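Local coordinates for Roadblock/LAMTOR2 domain-containing protein (Streptomyces avermitilis, PDB 3LEQ) that is of unknown function but belongs to the Roadblock/LC7 family, whose bacterial members are often linked to the regulation of Ras-like GTPases, at residues Q7-L12 with A90-L95; A48-L53 with L81-A86. All coordinates share one frame; numbering follows the deposited sequence.

This Roadblock/LC7 domain illustrates how one antiparallel sheet can be covered on both faces. From the N terminus, segment 7-12 of helix 4-15 is joined much later by strand 90-96, where contact 1 closes a long loop. Within it the chain runs through strands 19-26 and 31-34 to helix 40-55, whose segment 48-53 meets 81-86, most of it on strand 80-85; contact 2 thus closes a shorter loop, wholly within the longer. The two strands are sheet neighbours, joined by backbone hydrogen bonds from L92 N to T84 O and from V94 N to I82 O. Contact 1 ties helix 4-15 to the central strand on the face shared with helix 102-115; contact 2 ties helix 40-55 to the other face.

Contact 1: residues Q7-L12 with A90-L95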
loop_
_atom_site.group_PDB
_atom_site.type_symbol
_atom_site.label_atom_id
_atom_site.label_comp_id
_atom_site.label_asym_id
_atom_site.label_seq_id
_atom_site.Cartn_x
_atom_site.Cartn_y
_atom_site.Cartn_z
ATOM N N GLN A 7 8.781 -8.800 -3.589
ATOM C CA GLN A 7 8.089 -10.083 -3.811
ATOM C C GLN A 7 6.897 -10.261 -2.874
ATOM O O GLN A 7 5.833 -10.722 -3.301
ATOM C CB GLN A 7 9.058 -11.260 -3.694
ATOM C CG GLN A 7 10.088 -11.300 -4.817
ATOM C CD GLN A 7 10.946 -12.561 -4.810
ATOM O OE1 GLN A 7 10.896 -13.375 -3.879
ATOM N NE2 GLN A 7 11.736 -12.728 -5.859
ATOM N N LEU A 8 7.076 -9.887 -1.608
ATOM C CA LEU A 8 5.964 -9.840 -0.654
ATOM C C LEU A 8 4.804 -8.949 -1.111
ATOM O O LEU A 8 3.633 -9.361 -1.036
ATOM C CB LEU A 8 6.439 -9.418 0.745
ATOM C CG LEU A 8 7.059 -10.495 1.634
ATOM C CD1 LEU A 8 7.408 -9.894 2.977
ATOM C CD2 LEU A 8 6.119 -11.712 1.811
ATOM N N LEU A 9 5.138 -7.733 -1.567
ATOM C CA LEU A 9 4.144 -6.776 -2.057
ATOM C C LEU A 9 3.471 -7.295 -3.320
ATOM O O LEU A 9 2.259 -7.183 -3.472
ATOM C CB LEU A 9 4.786 -5.413 -2.334
ATOM C CG LEU A 9 5.322 -4.613 -1.145
ATOM C CD1 LEU A 9 5.979 -3.344 -1.640
ATOM C CD2 LEU A 9 4.198 -4.272 -0.180
ATOM N N THR A 10 4.266 -7.859 -4.235
ATOM C CA THR A 10 3.722 -8.409 -5.483
ATOM C C THR A 10 2.811 -9.597 -5.146
ATOM O O THR A 10 1.752 -9.773 -5.751
ATOM C CB THR A 10 4.849 -8.801 -6.470
ATOM O OG1 THR A 10 5.752 -7.703 -6.598
ATOM C CG2 THR A 10 4.291 -9.172 -7.872
ATOM N N GLY A 11 3.221 -10.369 -4.143
ATOM C CA GLY A 11 2.468 -11.521 -3.647
ATOM C C GLY A 11 1.118 -11.121 -3.082
ATOM O O GLY A 11 0.107 -11.754 -3.387
ATOM N N LEU A 12 1.096 -10.058 -2.277
ATOM C CA LEU A 12 -0.172 -9.503 -1.783
ATOM C C LEU A 12 -1.108 -9.152 -2.948
ATOM O O LEU A 12 -2.279 -9.521 -2.943
ATOM C CB LEU A 12 0.077 -8.256 -0.933
ATOM C CG LEU A 12 -1.159 -7.484 -0.475
ATOM C CD1 LEU A 12 -1.868 -8.247 0.639
ATOM C CD2 LEU A 12 -0.793 -6.068 -0.017
ATOM N N ALA A 90 8.450 3.558 8.163
ATOM C CA ALA A 90 7.784 3.296 6.883
ATOM C C ALA A 90 6.282 3.090 6.996
ATOM O O ALA A 90 5.763 2.740 8.055
ATOM C CB ALA A 90 8.411 2.058 6.183
ATOM N N HIS A 91 5.598 3.239 5.875
ATOM C CA HIS A 91 4.178 2.971 5.788
ATOM C C HIS A 91 3.869 2.097 4.573
ATOM O O HIS A 91 4.457 2.280 3.500
ATOM C CB HIS A 91 3.387 4.277 5.669
ATOM C CG HIS A 91 3.268 5.024 6.956
ATOM N ND1 HIS A 91 4.243 5.883 7.412
ATOM C CD2 HIS A 91 2.288 5.034 7.893
ATOM C CE1 HIS A 91 3.864 6.400 8.566
ATOM N NE2 HIS A 91 2.679 5.900 8.877
ATOM N N LEU A 92 2.956 1.142 4.757
ATOM C CA LEU A 92 2.448 0.345 3.660
ATOM C C LEU A 92 1.229 1.057 3.102
ATOM O O LEU A 92 0.321 1.476 3.879
ATOM C CB LEU A 92 2.030 -1.056 4.180
ATOM C CG LEU A 92 1.310 -1.978 3.177
ATOM C CD1 LEU A 92 2.240 -2.368 2.011
ATOM C CD2 LEU A 92 0.786 -3.248 3.912
ATOM N N VAL A 93 1.169 1.200 1.777
ATOM C CA VAL A 93 0.051 1.906 1.176
ATOM C C VAL A 93 -0.520 1.026 0.086
ATOM O O VAL A 93 0.206 0.533 -0.751
ATOM C CB VAL A 93 0.461 3.271 0.564
ATOM C CG1 VAL A 93 -0.754 4.011 0.068
ATOM C CG2 VAL A 93 1.275 4.141 1.583
ATOM N N VAL A 94 -1.828 0.850 0.086
ATOM C CA VAL A 94 -2.484 -0.032 -0.872
ATOM C C VAL A 94 -3.596 0.713 -1.595
ATOM O O VAL A 94 -4.278 1.553 -0.970
ATOM C CB VAL A 94 -3.055 -1.283 -0.138
ATOM C CG1 VAL A 94 -4.225 -1.906 -0.892
ATOM C CG2 VAL A 94 -1.944 -2.320 0.096
ATOM N N LEU A 95 -3.784 0.394 -2.875
ATOM C CA LEU A 95 -4.971 0.803 -3.637
ATOM C C LEU A 95 -5.828 -0.441 -3.886
ATOM O O LEU A 95 -5.337 -1.458 -4.394
ATOM C CB LEU A 95 -4.606 1.479 -4.963
ATOM C CG LEU A 95 -4.012 2.895 -4.897
ATOM C CD1 LEU A 95 -3.521 3.332 -6.263
ATOM C CD2 LEU A 95 -5.013 3.931 -4.317
#
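L9 and L92 slide past one another in opposite senses and touch at a single pair of methyls, CD2 of L9 lying 3.5 Å from CD1 of L92. The side chain of L9 leaves the helix obliquely to the strand, and its outer end, with CG opposite the carbonyl carbon (chi1 -67°), closes on L92. One helical turn on, L12 reaches V94 at an oblique angle, its CD2 resting 3.9 Å from CG2 of V94. CB of L12 already points toward the strand, and with CG opposite the backbone N (chi1 174°) and chi2 at 74°, CD2 is the methyl that reaches V94. L9 and V94 each have two conformers, and both distances hold for the ones described here and are provisional.

The contact is wholly apolar and buried. Alternate strand residues L92 and V94 point to helix 4-15, whereas V93 between them packs against L46 and A50 of helix 40-55. L112 of helix 102-115 touches both L9 and L12, and the two terminal helices share this side of the sheet. Such side-chain packing of the N-terminal helix on the central strand is characteristic of the helix-sheet-helix sandwich of the Roadblock/LC7 fold.

Contact 2: residues A48-L53 with L81-A86; sequences ATASGL and LILTAA
L81 receives both T49 and L53 in this helix-on-sheet contact of the Roadblock/LC7 sandwich, in which helix 40-55 covers the sheet face turned away from helix 102-115. The segment axes approach to 10.4 Å and cross at -63°, and the layer between them is filled by leucine and alanine side chains and the methyl of T49.

The conformation of L81 sets the pattern. CG opposite the backbone N (chi1 -177°) carries the branched end out toward the helix, and the second torsion turns CD1 to T49 and CD2 to L53, residues one helical turn apart. CD1 lies 3.8 Å from CG2 of T49, and CD2 lies at the same 3.8 Å from CD1 of L53. In each pair the side chains pass one another in opposite directions.

T49 gives its two branches different tasks. Its methyl CG2 is the branch opposite the backbone N and comes to the leucine, while OG1 sits beside that N and is hydrogen-bonded to the carbonyl oxygen of R45, one turn earlier. The hydroxyl is thus satisfied within the helix at an exposed edge of the contact. L53 has a first torsion of -111°, away from the staggered values; since a crystal neighbour also touches it, this conformation should be read with caution.

Strand alternation places L83 on the same face as L81, whereas I82 points away from helix 40-55 and packs on V105 and M109 of helix 102-115. V93 of the neighbouring strand touches both leucines, and M54 also packs on L83. The small side chain of A50, its CB not aimed straight at the strand, is consistent with the close approach here, 7.7 Å between CA of A50 and CA of L83. At this point CB of A50 lies 4.0 Å from CD1 of L83.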
loop_
_atom_site.group_PDB
_atom_site.type_symbol
_atom_site.label_atom_id
_atom_site.label_comp_id
_atom_site.label_asym_id
_atom_site.label_seq_id
_atom_site.Cartn_x
_atom_site.Cartn_y
_atom_site.Cartn_z
ATOM N N ALA A 48 2.976 10.527 -3.681
ATOM C CA ALA A 48 2.713 11.966 -3.502
ATOM C C ALA A 48 1.399 12.163 -2.746
ATOM O O ALA A 48 1.288 13.052 -1.892
ATOM C CB ALA A 48 2.675 12.695 -4.856
ATOM N N THR A 49 0.402 11.342 -3.067
ATOM C CA THR A 49 -0.879 11.394 -2.365
ATOM C C THR A 49 -0.744 11.010 -0.887
ATOM O O THR A 49 -1.299 11.669 -0.003
ATOM C CB THR A 49 -1.915 10.455 -3.030
ATOM O OG1 THR A 49 -2.050 10.812 -4.405
ATOM C CG2 THR A 49 -3.280 10.607 -2.379
ATOM N N ALA A 50 0.007 9.949 -0.624
ATOM C CA ALA A 50 0.171 9.449 0.739
ATOM C C ALA A 50 0.931 10.458 1.593
ATOM O O ALA A 50 0.588 10.694 2.756
ATOM C CB ALA A 50 0.863 8.113 0.723
ATOM N N SER A 51 1.945 11.071 0.998
ATOM C CA SER A 51 2.765 12.051 1.693
ATOM C C SER A 51 1.931 13.322 2.005
ATOM O O SER A 51 2.087 13.938 3.064
ATOM C CB SER A 51 4.049 12.313 0.878
ATOM O OG SER A 51 4.360 13.697 0.764
ATOM N N GLY A 52 1.008 13.667 1.104
ATOM C CA GLY A 52 0.085 14.785 1.333
ATOM C C GLY A 52 -0.877 14.453 2.461
ATOM O O GLY A 52 -1.228 15.320 3.249
ATOM N N LEU A 53 -1.323 13.194 2.509
ATOM C CA LEU A 53 -2.235 12.703 3.547
ATOM C C LEU A 53 -1.646 12.848 4.929
ATOM O O LEU A 53 -2.319 13.237 5.891
ATOM C CB LEU A 53 -2.531 11.224 3.319
ATOM C CG LEU A 53 -3.929 10.835 2.895
ATOM C CD1 LEU A 53 -3.970 9.326 2.679
ATOM C CD2 LEU A 53 -4.878 11.226 3.985
ATOM N N LEU A 81 -8.004 3.923 -0.721
ATOM C CA LEU A 81 -6.573 4.061 -0.427
ATOM C C LEU A 81 -6.417 3.768 1.050
ATOM O O LEU A 81 -7.090 4.387 1.885
ATOM C CB LEU A 81 -6.073 5.472 -0.740
ATOM C CG LEU A 81 -4.574 5.762 -0.547
ATOM C CD1 LEU A 81 -4.202 7.035 -1.315
ATOM C CD2 LEU A 81 -4.194 5.923 0.954
ATOM N N ILE A 82 -5.559 2.816 1.389
ATOM C CA ILE A 82 -5.391 2.452 2.787
ATOM C C ILE A 82 -3.912 2.527 3.114
ATOM O O ILE A 82 -3.078 2.014 2.361
ATOM C CB ILE A 82 -5.955 1.022 3.132
ATOM C CG1 ILE A 82 -7.374 0.824 2.583
ATOM C CG2 ILE A 82 -5.888 0.740 4.673
ATOM C CD1 ILE A 82 -7.918 -0.597 2.651
ATOM N N LEU A 83 -3.601 3.127 4.249
ATOM C CA LEU A 83 -2.229 3.306 4.684
ATOM C C LEU A 83 -2.085 2.816 6.124
ATOM O O LEU A 83 -2.922 3.127 6.950
ATOM C CB LEU A 83 -1.895 4.797 4.585
ATOM C CG LEU A 83 -0.565 5.366 5.038
ATOM C CD1 LEU A 83 -0.272 6.609 4.211
ATOM C CD2 LEU A 83 -0.588 5.713 6.539
ATOM N N THR A 84 -1.023 2.068 6.415
ATOM C CA THR A 84 -0.729 1.636 7.777
ATOM C C THR A 84 0.773 1.687 8.048
ATOM O O THR A 84 1.581 1.631 7.127
ATOM C CB THR A 84 -1.333 0.210 8.094
ATOM O OG1 THR A 84 -1.182 -0.081 9.495
ATOM C CG2 THR A 84 -0.631 -0.883 7.307
ATOM N N ALA A 85 1.150 1.775 9.314
ATOM C CA ALA A 85 2.556 1.738 9.697
ATOM C C ALA A 85 3.169 0.371 9.372
ATOM O O ALA A 85 2.529 -0.677 9.596
ATOM C CB ALA A 85 2.703 2.033 11.199
ATOM N N ALA A 86 4.404 0.394 8.856
ATOM C CA ALA A 86 5.229 -0.814 8.674
ATOM C C ALA A 86 6.504 -0.587 9.459
ATOM O O ALA A 86 7.568 -0.259 8.896
ATOM C CB ALA A 86 5.535 -1.047 7.197
#